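Local coordinates for lysosome-associated membrane glycoprotein 2 (Mus musculus, PDB 5GV3), which helps lysosomes form and supports autophagy, and keeps the lysosomal lumen acidic by directly inhibiting the proton channel TMEM175, at residues 37-49 with 59-71. Residues are numbered along the deposited sequence; the frame is centred on the assembly and turned at random.
With ZN (zinc ion), chain D; NAG (2-acetamido-2-deoxy-beta-D-glucopyranose), chain M.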
# COMPACT_ATOMS: atom_id res chain seq x y z
N THR A 37 9.21 -4.76 -12.82
CA THR A 37 8.27 -5.06 -11.74
C THR A 37 9.02 -5.17 -10.42
O THR A 37 10.00 -5.91 -10.30
CB THR A 37 7.49 -6.36 -12.01
OG1 THR A 37 6.58 -6.14 -13.10
CG2 THR A 37 6.67 -6.76 -10.78
N ILE A 38 8.56 -4.42 -9.43
CA ILE A 38 9.12 -4.48 -8.09
C ILE A 38 8.19 -5.21 -7.14
O ILE A 38 7.14 -4.68 -6.77
CB ILE A 38 9.37 -3.08 -7.51
CG1 ILE A 38 10.30 -2.28 -8.41
CG2 ILE A 38 9.94 -3.19 -6.10
CD1 ILE A 38 10.52 -0.87 -7.92
N ALA A 39 8.55 -6.42 -6.74
CA ALA A 39 7.82 -7.09 -5.67
C ALA A 39 8.36 -6.60 -4.34
O ALA A 39 9.56 -6.66 -4.09
CB ALA A 39 7.94 -8.60 -5.79
N VAL A 40 7.47 -6.09 -3.50
CA VAL A 40 7.87 -5.57 -2.20
C VAL A 40 8.03 -6.74 -1.26
O VAL A 40 7.05 -7.40 -0.91
CB VAL A 40 6.84 -4.56 -1.65
CG1 VAL A 40 7.24 -4.08 -0.27
CG2 VAL A 40 6.68 -3.39 -2.61
N PRO A 41 9.28 -7.04 -0.86
CA PRO A 41 9.49 -8.19 0.01
C PRO A 41 9.34 -7.80 1.46
O PRO A 41 9.06 -6.63 1.75
CB PRO A 41 10.94 -8.58 -0.28
CG PRO A 41 11.60 -7.21 -0.50
CD PRO A 41 10.54 -6.33 -1.15
N ASP A 42 9.61 -8.72 2.37
CA ASP A 42 9.59 -8.34 3.76
C ASP A 42 11.04 -8.37 4.18
O ASP A 42 11.71 -9.40 4.09
CB ASP A 42 8.72 -9.28 4.59
CG ASP A 42 8.49 -8.76 6.00
OD1 ASP A 42 9.45 -8.25 6.62
OD2 ASP A 42 7.33 -8.84 6.48
N LYS A 43 11.46 -7.22 4.68
CA LYS A 43 12.82 -6.70 4.76
C LYS A 43 12.55 -5.22 4.61
O LYS A 43 13.25 -4.38 5.17
CB LYS A 43 13.77 -7.19 3.65
CG LYS A 43 14.48 -8.51 3.93
CD LYS A 43 15.42 -8.41 5.12
CE LYS A 43 16.12 -9.74 5.39
NZ LYS A 43 16.96 -9.68 6.62
N ALA A 44 11.46 -4.94 3.90
CA ALA A 44 10.97 -3.58 3.72
C ALA A 44 10.49 -3.11 5.08
O ALA A 44 9.99 -3.90 5.87
CB ALA A 44 9.86 -3.53 2.70
N THR A 45 10.70 -1.83 5.37
CA THR A 45 10.34 -1.30 6.67
C THR A 45 8.98 -0.61 6.66
O THR A 45 8.48 -0.25 5.59
CB THR A 45 11.42 -0.33 7.16
OG1 THR A 45 11.62 0.69 6.18
CG2 THR A 45 12.73 -1.07 7.37
N HIS A 46 8.37 -0.46 7.83
CA HIS A 46 7.06 0.19 7.92
C HIS A 46 7.14 1.47 8.76
O HIS A 46 6.15 1.87 9.39
CB HIS A 46 5.99 -0.75 8.51
CG HIS A 46 6.28 -1.21 9.90
ND1 HIS A 46 6.56 -2.52 10.24
CD2 HIS A 46 6.36 -0.50 11.06
CE1 HIS A 46 6.78 -2.59 11.54
NE2 HIS A 46 6.67 -1.38 12.05
N ASP A 47 8.30 2.12 8.75
CA ASP A 47 8.54 3.33 9.56
C ASP A 47 7.53 4.44 9.29
O ASP A 47 7.25 4.74 8.13
CB ASP A 47 9.96 3.86 9.32
CG ASP A 47 11.03 2.97 9.92
OD1 ASP A 47 10.71 2.16 10.81
OD2 ASP A 47 12.20 3.09 9.51
N GLY A 48 6.97 5.02 10.34
CA GLY A 48 6.05 6.12 10.15
C GLY A 48 4.60 5.68 10.26
O GLY A 48 3.68 6.50 10.31
N SER A 49 4.38 4.37 10.24
CA SER A 49 3.04 3.82 10.39
C SER A 49 2.54 4.15 11.79
O SER A 49 3.29 4.06 12.76
CB SER A 49 3.04 2.31 10.17
OG SER A 49 3.57 1.97 8.90
N LYS A 59 -2.26 5.78 9.71
CA LYS A 59 -1.62 5.58 8.41
C LYS A 59 -0.63 4.40 8.38
O LYS A 59 -0.07 3.98 9.39
CB LYS A 59 -0.88 6.86 7.97
CG LYS A 59 0.27 7.33 8.88
CD LYS A 59 0.87 8.68 8.41
CE LYS A 59 1.89 9.20 9.44
NZ LYS A 59 2.48 10.53 9.09
N ILE A 60 -0.39 3.89 7.17
CA ILE A 60 0.66 2.92 6.96
C ILE A 60 1.67 3.47 5.98
O ILE A 60 1.31 4.01 4.93
CB ILE A 60 0.12 1.59 6.44
CG1 ILE A 60 -0.62 0.85 7.56
CG2 ILE A 60 1.24 0.72 5.91
CD1 ILE A 60 -1.35 -0.39 7.04
N MET A 61 2.94 3.34 6.33
CA MET A 61 4.02 3.73 5.44
C MET A 61 5.01 2.58 5.24
O MET A 61 5.38 1.90 6.18
CB MET A 61 4.74 4.96 5.99
CG MET A 61 3.83 6.15 6.18
SD MET A 61 4.67 7.58 6.86
CE MET A 61 5.77 7.98 5.50
N ILE A 62 5.37 2.32 3.98
CA ILE A 62 6.29 1.25 3.67
C ILE A 62 7.50 1.80 2.92
O ILE A 62 7.34 2.53 1.96
CB ILE A 62 5.61 0.16 2.84
CG1 ILE A 62 4.43 -0.44 3.62
CG2 ILE A 62 6.61 -0.91 2.43
CD1 ILE A 62 4.84 -1.21 4.89
N GLN A 63 8.71 1.47 3.37
CA GLN A 63 9.91 1.85 2.63
C GLN A 63 10.65 0.61 2.15
O GLN A 63 10.66 -0.41 2.83
CB GLN A 63 10.85 2.72 3.47
CG GLN A 63 10.18 3.86 4.22
CD GLN A 63 9.44 3.38 5.46
OE1 GLN A 63 9.90 2.48 6.16
NE2 GLN A 63 8.29 3.97 5.73
N PHE A 64 11.25 0.70 0.98
CA PHE A 64 12.04 -0.40 0.44
C PHE A 64 13.30 0.14 -0.24
O PHE A 64 13.25 0.59 -1.39
CB PHE A 64 11.20 -1.22 -0.53
CG PHE A 64 11.96 -2.32 -1.21
CD1 PHE A 64 12.71 -3.22 -0.47
CD2 PHE A 64 11.91 -2.46 -2.58
CE1 PHE A 64 13.41 -4.23 -1.09
CE2 PHE A 64 12.61 -3.47 -3.22
CZ PHE A 64 13.36 -4.36 -2.48
N GLY A 65 14.42 0.10 0.47
CA GLY A 65 15.68 0.57 -0.06
C GLY A 65 15.78 2.07 -0.28
O GLY A 65 15.37 2.86 0.58
N PHE A 66 16.28 2.47 -1.44
CA PHE A 66 16.48 3.89 -1.76
C PHE A 66 15.37 4.28 -2.70
O PHE A 66 15.04 5.46 -2.88
CB PHE A 66 17.81 4.14 -2.50
CG PHE A 66 18.98 3.38 -1.95
CD1 PHE A 66 19.58 3.77 -0.77
CD2 PHE A 66 19.52 2.31 -2.67
CE1 PHE A 66 20.67 3.09 -0.28
CE2 PHE A 66 20.61 1.62 -2.18
CZ PHE A 66 21.19 2.02 -0.98
N ALA A 67 14.81 3.25 -3.31
CA ALA A 67 14.01 3.39 -4.51
C ALA A 67 12.56 3.72 -4.30
O ALA A 67 12.03 4.62 -4.94
CB ALA A 67 14.10 2.11 -5.28
N VAL A 68 11.91 3.00 -3.39
CA VAL A 68 10.47 3.02 -3.35
C VAL A 68 9.90 3.18 -1.96
O VAL A 68 10.30 2.49 -1.02
CB VAL A 68 9.91 1.73 -3.97
CG1 VAL A 68 8.41 1.66 -3.80
CG2 VAL A 68 10.29 1.63 -5.44
N SER A 69 8.97 4.12 -1.83
CA SER A 69 8.22 4.29 -0.60
C SER A 69 6.74 4.24 -0.98
O SER A 69 6.37 4.49 -2.12
CB SER A 69 8.58 5.60 0.10
OG SER A 69 8.25 6.71 -0.71
N TRP A 70 5.90 3.90 -0.01
CA TRP A 70 4.48 3.68 -0.27
C TRP A 70 3.69 4.03 0.98
O TRP A 70 4.14 3.76 2.10
CB TRP A 70 4.23 2.23 -0.70
CG TRP A 70 2.80 1.90 -0.98
CD1 TRP A 70 2.16 1.98 -2.18
CD2 TRP A 70 1.83 1.43 -0.04
NE1 TRP A 70 0.85 1.58 -2.05
CE2 TRP A 70 0.62 1.24 -0.75
CE3 TRP A 70 1.86 1.14 1.33
CZ2 TRP A 70 -0.55 0.79 -0.12
CZ3 TRP A 70 0.70 0.69 1.94
CH2 TRP A 70 -0.49 0.51 1.22
N ALA A 71 2.52 4.63 0.80
CA ALA A 71 1.72 5.06 1.94
C ALA A 71 0.23 4.95 1.65
O ALA A 71 -0.19 4.93 0.49
CB ALA A 71 2.09 6.49 2.33
ZN ZN D . 7.04 -2.04 13.92
C1 NAG M . 3.06 -9.34 -9.35
C2 NAG M . 3.84 -10.61 -9.72
C3 NAG M . 3.04 -11.45 -10.70
C4 NAG M . 1.64 -11.71 -10.15
C5 NAG M . 0.96 -10.40 -9.76
C6 NAG M . -0.37 -10.61 -9.09
C7 NAG M . 6.30 -10.57 -9.66
C8 NAG M . 7.56 -10.17 -10.38
N2 NAG M . 5.15 -10.28 -10.28
O3 NAG M . 3.70 -12.69 -10.93
O4 NAG M . 0.85 -12.39 -11.13
O5 NAG M . 1.79 -9.70 -8.83
O6 NAG M . -0.19 -11.22 -7.82
O7 NAG M . 6.33 -11.13 -8.57
O HOH W 1 5.43 -3.37 13.77
O HOH W 2 6.55 -4.07 14.05
O HOH W 3 7.94 -3.90 13.64
O HOH W 4 8.41 -0.47 13.68
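S49 OG is gripped from both segments: it accepts a nearly straight bond from M61 N (3.0 Å, 172° at the hydrogen) and gives its own proton to H46 O. S49 N reaches that carbonyl from the same face of its plane, closing the type II turn H46–S49. Because OG stands beside its own backbone N (chi1 -57°), one hydroxyl can tie the turn to strand 59-64, whose edge the loop follows. G48 takes the third position of the turn with positive phi, and M61 SD packs against its CA and O.

Further along, the pairing is true backbone bridging. T45 and Q63 form a single antiparallel hydrogen-bonded pair, Q63 N to T45 O at 2.8 Å and T45 N to Q63 O at 2.9 Å. The Q63 side chain, bent at chi2 (77°), swings its amide across T45 and D47: OE1 takes a weak bond from D47 N, and NE2 gives a weak one to D47 O. T45 OG1 lies 2.5 Å from OE1, a doubtfully short bond. Together these contacts probably help limit the amide's rotation.

The other end is apolar. P41 crosses F64 at about a right angle, its CD lying over one ring face, 3.7 Å from the centroid, in a CH-pi contact; I38 CG2 meets F64 CE2 obliquely. I38 CD1 and V68 CG2 meet tip to tip at 3.5 Å, while V97 and L88 add further cover to this buried pair. H46 binds a zinc ion through NE2; the waters modelled around the metal are too crowded for a certain count.

The whole is a connection between two sheets of the first lumenal domain: leaving strand 32-39 of one, the chain passes along outermost strand 59-64 of the other, pairing briefly with its edge.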